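Long-range contacts in intimin (Escherichia coli O127:H6 str. E2348/69, PDB 6TQD), which serves as a bacterial adhesin, its extracellular passenger carrying Ig-like domains that probably hold the binding tip away from the cell surface: residues 8-13 and 24-29; 77-82 and 94-99; 33-38 and 84-89. One frame throughout, in Å; residues are numbered along the deposited sequence.

How the contacts relate
All three contacts lie in one two-sheet sandwich, apparently Ig-like, at the N-terminal end of the chain. Contact 1 belongs to one sheet, pairing strand 6-9 with strand 21-30; contacts 2 and 3 belong to the other and share strand 76-85, which pairs with 90-101 in contact 2 and with 34-40 in contact 3. The backbone bond from Val38 N to Arg82 O, 2.8 Å, joins these two. Contact 1 packs on both: its centre is about 11 Å from that of contact 2 and about 15 Å from that of contact 3, with Leu26 CD1 3.8 Å from Ile37 CG1. A sodium ion sits on contact 1, about 6 Å from the Val94 side chain in contact 2.

Contact 1 (8-13 and 24-29); sequences LNIPHD and IQLIVK. With NA (sodium ion), chain I.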
loop_
_atom_site.group_PDB
_atom_site.type_symbol
_atom_site.label_atom_id
_atom_site.label_comp_id
_atom_site.label_asym_id
_atom_site.label_seq_id
_atom_site.Cartn_x
_atom_site.Cartn_y
_atom_site.Cartn_z
ATOM N N LEU A 8 -4.352 -14.119 -24.507
ATOM C CA LEU A 8 -4.337 -14.105 -23.050
ATOM C C LEU A 8 -4.662 -12.694 -22.577
ATOM O O LEU A 8 -4.055 -11.723 -23.040
ATOM C CB LEU A 8 -2.951 -14.498 -22.545
ATOM C CG LEU A 8 -2.705 -14.388 -21.039
ATOM C CD1 LEU A 8 -3.600 -15.336 -20.253
ATOM C CD2 LEU A 8 -1.227 -14.660 -20.729
ATOM N N ASN A 9 -5.616 -12.578 -21.663
ATOM C CA ASN A 9 -5.930 -11.315 -21.014
ATOM C C ASN A 9 -5.963 -11.528 -19.510
ATOM O O ASN A 9 -6.385 -12.585 -19.035
ATOM C CB ASN A 9 -7.272 -10.745 -21.494
ATOM C CG ASN A 9 -7.201 -10.197 -22.931
ATOM O OD1 ASN A 9 -7.215 -10.956 -23.904
ATOM N ND2 ASN A 9 -7.134 -8.873 -23.067
ATOM N N ILE A 10 -5.490 -10.523 -18.779
ATOM C CA ILE A 10 -5.487 -10.520 -17.322
ATOM C C ILE A 10 -6.319 -9.335 -16.871
ATOM O O ILE A 10 -5.835 -8.207 -16.830
ATOM C CB ILE A 10 -4.050 -10.466 -16.765
ATOM C CG1 ILE A 10 -3.230 -11.622 -17.360
ATOM C CG2 ILE A 10 -4.080 -10.513 -15.231
ATOM C CD1 ILE A 10 -1.814 -11.742 -16.831
ATOM N N PRO A 11 -7.607 -9.551 -16.571
ATOM C CA PRO A 11 -8.528 -8.417 -16.401
ATOM C C PRO A 11 -8.284 -7.607 -15.148
ATOM O O PRO A 11 -8.686 -6.441 -15.109
ATOM C CB PRO A 11 -9.909 -9.085 -16.344
ATOM C CG PRO A 11 -9.631 -10.479 -15.895
ATOM C CD PRO A 11 -8.309 -10.846 -16.496
ATOM N N HIS A 12 -7.685 -8.188 -14.120
ATOM C CA HIS A 12 -7.583 -7.523 -12.834
ATOM C C HIS A 12 -6.159 -7.602 -12.311
ATOM O O HIS A 12 -5.563 -8.679 -12.283
ATOM C CB HIS A 12 -8.516 -8.198 -11.816
ATOM C CG HIS A 12 -9.948 -8.250 -12.251
ATOM N ND1 HIS A 12 -10.724 -7.121 -12.394
ATOM C CD2 HIS A 12 -10.739 -9.295 -12.590
ATOM C CE1 HIS A 12 -11.934 -7.468 -12.792
ATOM N NE2 HIS A 12 -11.970 -8.782 -12.923
ATOM N N ASP A 13 -5.634 -6.463 -11.865
ATOM C CA ASP A 13 -4.395 -6.463 -11.108
ATOM C C ASP A 13 -4.689 -6.897 -9.678
ATOM O O ASP A 13 -5.843 -6.976 -9.251
ATOM C CB ASP A 13 -3.736 -5.087 -11.138
ATOM C CG ASP A 13 -3.191 -4.733 -12.515
ATOM O OD1 ASP A 13 -2.651 -5.633 -13.203
ATOM O OD2 ASP A 13 -3.305 -3.554 -12.906
ATOM N N ILE A 24 -5.059 -15.562 -9.104
ATOM C CA ILE A 24 -4.907 -14.804 -10.337
ATOM C C ILE A 24 -5.951 -15.282 -11.330
ATOM O O ILE A 24 -6.082 -16.486 -11.563
ATOM C CB ILE A 24 -3.497 -15.022 -10.916
ATOM C CG1 ILE A 24 -2.422 -14.504 -9.954
ATOM C CG2 ILE A 24 -3.388 -14.343 -12.264
ATOM C CD1 ILE A 24 -1.038 -15.052 -10.202
ATOM N N GLN A 25 -6.693 -14.350 -11.915
ATOM C CA GLN A 25 -7.677 -14.665 -12.943
ATOM C C GLN A 25 -7.068 -14.436 -14.321
ATOM O O GLN A 25 -6.658 -13.312 -14.648
ATOM C CB GLN A 25 -8.961 -13.860 -12.773
ATOM C CG GLN A 25 -10.042 -14.262 -13.760
ATOM C CD GLN A 25 -11.317 -13.458 -13.614
ATOM O OE1 GLN A 25 -11.398 -12.542 -12.798
ATOM N NE2 GLN A 25 -12.326 -13.806 -14.403
ATOM N N LEU A 26 -6.994 -15.509 -15.111
ATOM C CA LEU A 26 -6.535 -15.469 -16.490
ATOM C C LEU A 26 -7.708 -15.779 -17.407
ATOM O O LEU A 26 -8.546 -16.640 -17.095
ATOM C CB LEU A 26 -5.452 -16.531 -16.716
ATOM C CG LEU A 26 -4.213 -16.481 -15.811
ATOM C CD1 LEU A 26 -3.257 -17.621 -16.181
ATOM C CD2 LEU A 26 -3.521 -15.147 -15.888
ATOM N N ILE A 27 -7.770 -15.097 -18.550
ATOM C CA ILE A 27 -8.797 -15.354 -19.560
ATOM C C ILE A 27 -8.078 -15.736 -20.849
ATOM O O ILE A 27 -7.468 -14.882 -21.506
ATOM C CB ILE A 27 -9.724 -14.150 -19.766
ATOM C CG1 ILE A 27 -10.458 -13.815 -18.462
ATOM C CG2 ILE A 27 -10.735 -14.441 -20.864
ATOM C CD1 ILE A 27 -11.332 -12.579 -18.531
ATOM N N VAL A 28 -8.166 -17.013 -21.218
ATOM C CA VAL A 28 -7.475 -17.579 -22.361
ATOM C C VAL A 28 -8.492 -17.930 -23.433
ATOM O O VAL A 28 -9.552 -18.495 -23.137
ATOM C CB VAL A 28 -6.699 -18.848 -21.954
ATOM C CG1 VAL A 28 -6.188 -19.593 -23.181
ATOM C CG2 VAL A 28 -5.560 -18.500 -21.012
ATOM N N LYS A 29 -8.158 -17.617 -24.678
ATOM C CA LYS A 29 -8.887 -18.121 -25.838
ATOM C C LYS A 29 -7.863 -18.797 -26.732
ATOM O O LYS A 29 -6.879 -18.171 -27.124
ATOM C CB LYS A 29 -9.585 -17.000 -26.607
ATOM C CG LYS A 29 -10.672 -16.270 -25.830
ATOM C CD LYS A 29 -11.777 -17.206 -25.370
ATOM C CE LYS A 29 -13.006 -16.429 -24.910
ATOM N NZ LYS A 29 -12.680 -15.370 -23.906
HETATM NA NA NA I . -4.816 -6.021 -16.844
HETATM O O HOH W 1 -7.941 -13.619 -24.043
HETATM O O HOH W 2 -6.212 -4.845 -15.245
HETATM O O HOH W 3 -7.108 -10.962 -13.501
HETATM O O HOH W 4 -5.750 -11.476 -11.423
HETATM O O HOH W 5 -3.246 -6.953 -15.557
HETATM O O HOH W 6 -4.121 -3.468 -16.527
HETATM O O HOH W 7 -2.879 -6.908 -18.350
#
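Leu8 and Val28 meet on the inner side of an antiparallel strand pair, where Leu8 CD1 rests 3.8 Å from Val28 CG2. The same methyl also lies 4.2 Å from Leu26 CB. Next along, Ile10 and Leu26 lie side by side and point the same way, and Leu26 CD2 fits as a bump into the hollow between CG1 and CD1 of Ile10. Branched aliphatic chains suit this buried side, since their methyls interlock without a polar group to satisfy. The outer side is built differently: the puckered Pro11 ring crosses the extended Gln25 at about a right angle and, in one of the two conformers of Ile27, lays CG against its CD1. Gln25 OE1 then reaches the edge of the His12 ring, 3.3 Å from CD2. Asn9 and Ile27 exchange two backbone hydrogen bonds, 3.0 Å for Asn9 N to Ile27 O; beyond them the strands part, and two waters bridge His12 to Gln25. Ile10 O points away from 24-29 and binds a sodium ion, 2.4 Å away, whose other ligands here are four waters. Such an edge strand, paired briefly and then leaving toward the opposite sheet, is consistent with the first strand of an Ig-like sandwich.

Contact 2 (77-82 and 94-99); sequences YKVTAR and VLLTIT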
loop_
_atom_site.group_PDB
_atom_site.type_symbol
_atom_site.label_atom_id
_atom_site.label_comp_id
_atom_site.label_asym_id
_atom_site.label_seq_id
_atom_site.Cartn_x
_atom_site.Cartn_y
_atom_site.Cartn_z
ATOM N N TYR A 77 5.014 -4.679 -7.819
ATOM C CA TYR A 77 5.774 -5.717 -8.500
ATOM C C TYR A 77 5.108 -6.005 -9.834
ATOM O O TYR A 77 3.922 -6.336 -9.871
ATOM C CB TYR A 77 5.839 -6.987 -7.647
ATOM C CG TYR A 77 6.432 -6.711 -6.293
ATOM C CD1 TYR A 77 7.804 -6.715 -6.109
ATOM C CD2 TYR A 77 5.621 -6.408 -5.221
ATOM C CE1 TYR A 77 8.360 -6.434 -4.878
ATOM C CE2 TYR A 77 6.167 -6.130 -3.974
ATOM C CZ TYR A 77 7.528 -6.151 -3.815
ATOM O OH TYR A 77 8.084 -5.865 -2.592
ATOM N N LYS A 78 5.865 -5.879 -10.916
ATOM C CA LYS A 78 5.356 -6.103 -12.262
ATOM C C LYS A 78 5.858 -7.466 -12.711
ATOM O O LYS A 78 7.072 -7.716 -12.714
ATOM C CB LYS A 78 5.869 -5.028 -13.221
ATOM C CG LYS A 78 5.492 -3.601 -12.840
ATOM C CD LYS A 78 4.111 -3.199 -13.283
ATOM C CE LYS A 78 3.826 -1.742 -12.926
ATOM N NZ LYS A 78 2.434 -1.336 -13.271
ATOM N N VAL A 79 4.927 -8.361 -13.063
ATOM C CA VAL A 79 5.259 -9.699 -13.527
ATOM C C VAL A 79 4.540 -9.915 -14.858
ATOM O O VAL A 79 3.603 -9.195 -15.206
ATOM C CB VAL A 79 4.852 -10.792 -12.518
ATOM C CG1 VAL A 79 5.482 -10.525 -11.154
ATOM C CG2 VAL A 79 3.335 -10.855 -12.390
ATOM N N THR A 80 4.994 -10.920 -15.614
ATOM C CA THR A 80 4.437 -11.166 -16.930
ATOM C C THR A 80 4.095 -12.642 -17.105
ATOM O O THR A 80 4.783 -13.522 -16.587
ATOM C CB THR A 80 5.369 -10.720 -18.074
ATOM O OG1 THR A 80 6.681 -11.244 -17.864
ATOM C CG2 THR A 80 5.419 -9.202 -18.155
ATOM N N ALA A 81 3.047 -12.896 -17.874
ATOM C CA ALA A 81 2.612 -14.242 -18.190
ATOM C C ALA A 81 2.436 -14.379 -19.687
ATOM O O ALA A 81 1.902 -13.489 -20.340
ATOM C CB ALA A 81 1.262 -14.550 -17.550
ATOM N N ARG A 82 2.832 -15.528 -20.215
ATOM C CA ARG A 82 2.667 -15.862 -21.615
ATOM C C ARG A 82 2.007 -17.228 -21.687
ATOM O O ARG A 82 2.481 -18.184 -21.065
ATOM C CB ARG A 82 4.024 -15.880 -22.320
ATOM C CG ARG A 82 3.947 -16.050 -23.832
ATOM C CD ARG A 82 5.332 -16.185 -24.456
ATOM N NE ARG A 82 6.164 -14.975 -24.422
ATOM C CZ ARG A 82 6.087 -13.973 -25.297
ATOM N NH1 ARG A 82 5.171 -13.994 -26.258
ATOM N NH2 ARG A 82 6.930 -12.958 -25.227
ATOM N N VAL A 94 1.878 -10.816 -21.076
ATOM C CA VAL A 94 0.889 -9.910 -20.509
ATOM C C VAL A 94 1.289 -9.506 -19.101
ATOM O O VAL A 94 1.631 -10.350 -18.261
ATOM C CB VAL A 94 -0.507 -10.570 -20.517
ATOM C CG1 VAL A 94 -1.554 -9.640 -19.970
ATOM C CG2 VAL A 94 -0.877 -11.003 -21.934
ATOM N N LEU A 95 1.168 -8.214 -18.822
ATOM C CA LEU A 95 1.579 -7.643 -17.555
ATOM C C LEU A 95 0.506 -7.844 -16.499
ATOM O O LEU A 95 -0.691 -7.654 -16.743
ATOM C CB LEU A 95 1.811 -6.144 -17.752
ATOM C CG LEU A 95 2.088 -5.305 -16.510
ATOM C CD1 LEU A 95 3.386 -5.733 -15.862
ATOM C CD2 LEU A 95 2.120 -3.838 -16.895
ATOM N N LEU A 96 0.951 -8.257 -15.322
ATOM C CA LEU A 96 0.155 -8.269 -14.104
ATOM C C LEU A 96 0.914 -7.442 -13.076
ATOM O O LEU A 96 2.110 -7.666 -12.867
ATOM C CB LEU A 96 -0.016 -9.693 -13.586
ATOM C CG LEU A 96 -0.595 -9.911 -12.188
ATOM C CD1 LEU A 96 -2.030 -9.410 -12.091
ATOM C CD2 LEU A 96 -0.520 -11.371 -11.774
ATOM N N THR A 97 0.226 -6.497 -12.444
ATOM C CA THR A 97 0.809 -5.647 -11.416
ATOM C C THR A 97 0.279 -6.086 -10.059
ATOM O O THR A 97 -0.939 -6.224 -9.874
ATOM C CB THR A 97 0.498 -4.176 -11.686
ATOM O OG1 THR A 97 0.990 -3.813 -12.990
ATOM C CG2 THR A 97 1.147 -3.275 -10.633
ATOM N N ILE A 98 1.195 -6.330 -9.132
ATOM C CA ILE A 98 0.874 -6.795 -7.788
ATOM C C ILE A 98 1.348 -5.726 -6.812
ATOM O O ILE A 98 2.536 -5.380 -6.786
ATOM C CB ILE A 98 1.539 -8.149 -7.500
ATOM C CG1 ILE A 98 1.013 -9.202 -8.493
ATOM C CG2 ILE A 98 1.327 -8.584 -6.049
ATOM C CD1 ILE A 98 1.836 -10.466 -8.556
ATOM N N THR A 99 0.423 -5.202 -6.019
ATOM C CA THR A 99 0.728 -4.180 -5.026
ATOM C C THR A 99 0.502 -4.765 -3.642
ATOM O O THR A 99 -0.542 -5.372 -3.383
ATOM C CB THR A 99 -0.153 -2.954 -5.232
ATOM O OG1 THR A 99 0.056 -2.447 -6.561
ATOM C CG2 THR A 99 0.198 -1.864 -4.231
#
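Tyr77 and Ile98 open a ladder of six backbone hydrogen bonds, two each for the pairs Tyr77-Ile98, Val79-Leu96 and Ala81-Val94. The central pair is almost straight, with 178° at the hydrogen from Val79 N to Leu96 O and 179° in the return bond. Between these rungs CA-H groups approach carbonyls, most closely Thr80 CA to Val94 O at 3.2 Å. The apolar contacts gather on the face of Val79, Leu96 and Ile98. Val79 CG2 occupies the crowded position between its backbone N and carbonyl carbon, and from there it meets Leu96 CB at 3.7 Å and Ile98 CD1 at 4.1 Å. The beta-branched Val79 and Ile98 suit an extended backbone, while Leu96 adds its longer chain to this buried face. Polar contact belongs to the other face, where Lys78 bends at chi2 (-83°) and runs beside Thr97, giving NZ to OG1 a 2.9 Å hydrogen bond. The same lysine packs its methylenes on the Leu95 side chain, CD 3.7 Å from Leu95 CD1, while the ammonium stays with the hydroxyl. This hairpin forms the middle of its sheet: strand 34-40 flanks 76-85, strand 14-17 runs parallel to 90-101, and Ile10 packs on Val94 and Leu96.

Contact 3 (33-38 and 84-89); sequences GLDRIV and YDRNGN
Tyr84 loses more surface to this contact than any other residue, and its closest side-chain partner is Arg36, whose guanidinium lies flat on the phenol ring. The planes are 14° apart, and Arg36 NH2 stands over the ring centre, with CZ 3.9 Å from the centroid, a cation-pi stack. The Arg36 chain, its CG between backbone N and carbonyl carbon (chi1 67°), is extended from CG to NE. Its NH1 makes a 2.9 Å salt bridge to Asp35 OD2, from above the carboxylate plane, which would steady the guanidinium. In one of its two conformers Val38 CG2 touches the same ring obliquely at CE1. The backbone of Tyr84 marks a classic beta bulge: its O accepts from both Asp35 N, at 2.8 Å, and Arg36 N, at 3.2 Å, while its N donates to Arg36 O. Gly33, the second most covered, has a positive phi (106°) that suits glycine, and without a side chain it lets Arg86 lie close, the guanidinium edge near Gly33 CA. Gly33 O accepts from Arg86 N at 2.9 Å. Asp85 opens a type I turn to Gly88; its OD1 accepts from Asn87 N, an Asx turn, and on the opposite face from Asn89 N. The contact lies where strand 34-40 borders strand 76-85 near the turn into 90-101, while Leu34 and Ile37 pack inward on Val28 and Leu26 of strand 21-30.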
loop_
_atom_site.group_PDB
_atom_site.type_symbol
_atom_site.label_atom_id
_atom_site.label_comp_id
_atom_site.label_asym_id
_atom_site.label_seq_id
_atom_site.Cartn_x
_atom_site.Cartn_y
_atom_site.Cartn_z
ATOM N N GLY A 33 -6.007 -25.314 -28.182
ATOM C CA GLY A 33 -5.964 -25.856 -26.847
ATOM C C GLY A 33 -4.798 -25.327 -26.031
ATOM O O GLY A 33 -3.645 -25.385 -26.461
ATOM N N LEU A 34 -5.093 -24.835 -24.835
ATOM C CA LEU A 34 -4.051 -24.314 -23.967
ATOM C C LEU A 34 -3.154 -25.445 -23.485
ATOM O O LEU A 34 -3.633 -26.515 -23.088
ATOM C CB LEU A 34 -4.681 -23.613 -22.763
ATOM C CG LEU A 34 -3.731 -23.049 -21.699
ATOM C CD1 LEU A 34 -2.918 -21.884 -22.236
ATOM C CD2 LEU A 34 -4.496 -22.636 -20.438
ATOM N N ASP A 35 -1.842 -25.217 -23.548
ATOM C CA ASP A 35 -0.871 -26.144 -22.986
ATOM C C ASP A 35 -0.368 -25.699 -21.619
ATOM O O ASP A 35 -0.313 -26.508 -20.684
ATOM C CB ASP A 35 0.302 -26.333 -23.963
ATOM C CG ASP A 35 1.329 -27.333 -23.454
ATOM O OD1 ASP A 35 1.061 -28.544 -23.533
ATOM O OD2 ASP A 35 2.389 -26.893 -22.953
ATOM N N ARG A 36 0.001 -24.427 -21.473
ATOM C CA ARG A 36 0.620 -23.965 -20.238
ATOM C C ARG A 36 0.699 -22.447 -20.231
ATOM O O ARG A 36 0.531 -21.784 -21.263
ATOM C CB ARG A 36 2.032 -24.533 -20.100
ATOM C CG ARG A 36 2.979 -23.985 -21.141
ATOM C CD ARG A 36 4.297 -24.705 -21.112
ATOM N NE ARG A 36 5.277 -24.096 -22.009
ATOM C CZ ARG A 36 5.312 -24.267 -23.320
ATOM N NH1 ARG A 36 4.407 -25.022 -23.927
ATOM N NH2 ARG A 36 6.265 -23.671 -24.027
ATOM N N ILE A 37 0.973 -21.906 -19.036
ATOM C CA ILE A 37 1.304 -20.509 -18.815
ATOM C C ILE A 37 2.732 -20.467 -18.280
ATOM O O ILE A 37 3.073 -21.233 -17.367
ATOM C CB ILE A 37 0.364 -19.857 -17.778
ATOM C CG1 ILE A 37 -1.112 -20.118 -18.090
ATOM C CG2 ILE A 37 0.645 -18.382 -17.690
ATOM C CD1 ILE A 37 -1.609 -19.507 -19.388
ATOM N N VAL A 38 3.542 -19.563 -18.818
ATOM C CA VAL A 38 4.929 -19.375 -18.400
ATOM C C VAL A 38 5.098 -17.965 -17.842
ATOM O O VAL A 38 4.733 -16.977 -18.499
ATOM C CB VAL A 38 5.902 -19.621 -19.568
ATOM C CG1 VAL A 38 7.313 -19.271 -19.166
ATOM C CG2 VAL A 38 5.826 -21.076 -20.032
ATOM N N TYR A 84 0.913 -20.624 -23.868
ATOM C CA TYR A 84 1.286 -21.422 -25.022
ATOM C C TYR A 84 0.180 -22.433 -25.308
ATOM O O TYR A 84 -0.396 -23.022 -24.374
ATOM C CB TYR A 84 2.567 -22.225 -24.797
ATOM C CG TYR A 84 3.831 -21.408 -24.824
ATOM C CD1 TYR A 84 4.213 -20.675 -23.726
ATOM C CD2 TYR A 84 4.654 -21.385 -25.945
ATOM C CE1 TYR A 84 5.369 -19.932 -23.731
ATOM C CE2 TYR A 84 5.822 -20.642 -25.959
ATOM C CZ TYR A 84 6.172 -19.921 -24.838
ATOM O OH TYR A 84 7.333 -19.162 -24.801
ATOM N N ASP A 85 -0.066 -22.679 -26.591
ATOM C CA ASP A 85 -1.023 -23.705 -26.999
ATOM C C ASP A 85 -0.301 -25.016 -27.297
ATOM O O ASP A 85 0.926 -25.117 -27.239
ATOM C CB ASP A 85 -1.906 -23.222 -28.150
ATOM C CG ASP A 85 -1.175 -23.081 -29.478
ATOM O OD1 ASP A 85 -0.073 -23.638 -29.636
ATOM O OD2 ASP A 85 -1.736 -22.414 -30.377
ATOM N N ARG A 86 -1.089 -26.038 -27.623
ATOM C CA ARG A 86 -0.543 -27.377 -27.864
ATOM C C ARG A 86 0.305 -27.476 -29.118
ATOM O O ARG A 86 1.007 -28.484 -29.272
ATOM C CB ARG A 86 -1.680 -28.401 -27.918
ATOM C CG ARG A 86 -2.198 -28.813 -26.553
ATOM C CD ARG A 86 -3.292 -29.875 -26.662
ATOM N NE ARG A 86 -4.574 -29.314 -27.081
ATOM C CZ ARG A 86 -5.695 -30.016 -27.207
ATOM N NH1 ARG A 86 -5.698 -31.318 -26.950
ATOM N NH2 ARG A 86 -6.816 -29.417 -27.589
ATOM N N ASN A 87 0.251 -26.484 -30.014
ATOM C CA ASN A 87 1.078 -26.427 -31.214
ATOM C C ASN A 87 2.351 -25.618 -31.006
ATOM O O ASN A 87 3.150 -25.495 -31.938
ATOM C CB ASN A 87 0.296 -25.795 -32.365
ATOM C CG ASN A 87 -0.825 -26.686 -32.881
ATOM O OD1 ASN A 87 -1.124 -27.730 -32.297
ATOM N ND2 ASN A 87 -1.433 -26.285 -33.987
ATOM N N GLY A 88 2.543 -25.044 -29.825
ATOM C CA GLY A 88 3.729 -24.258 -29.559
ATOM C C GLY A 88 3.606 -22.779 -29.838
ATOM O O GLY A 88 4.597 -22.063 -29.665
ATOM N N ASN A 89 2.451 -22.308 -30.307
ATOM C CA ASN A 89 2.235 -20.874 -30.439
ATOM C C ASN A 89 2.105 -20.271 -29.051
ATOM O O ASN A 89 1.725 -20.941 -28.094
ATOM C CB ASN A 89 0.923 -20.578 -31.161
ATOM C CG ASN A 89 0.908 -21.102 -32.578
ATOM O OD1 ASN A 89 1.759 -20.760 -33.419
ATOM N ND2 ASN A 89 -0.071 -21.946 -32.857
#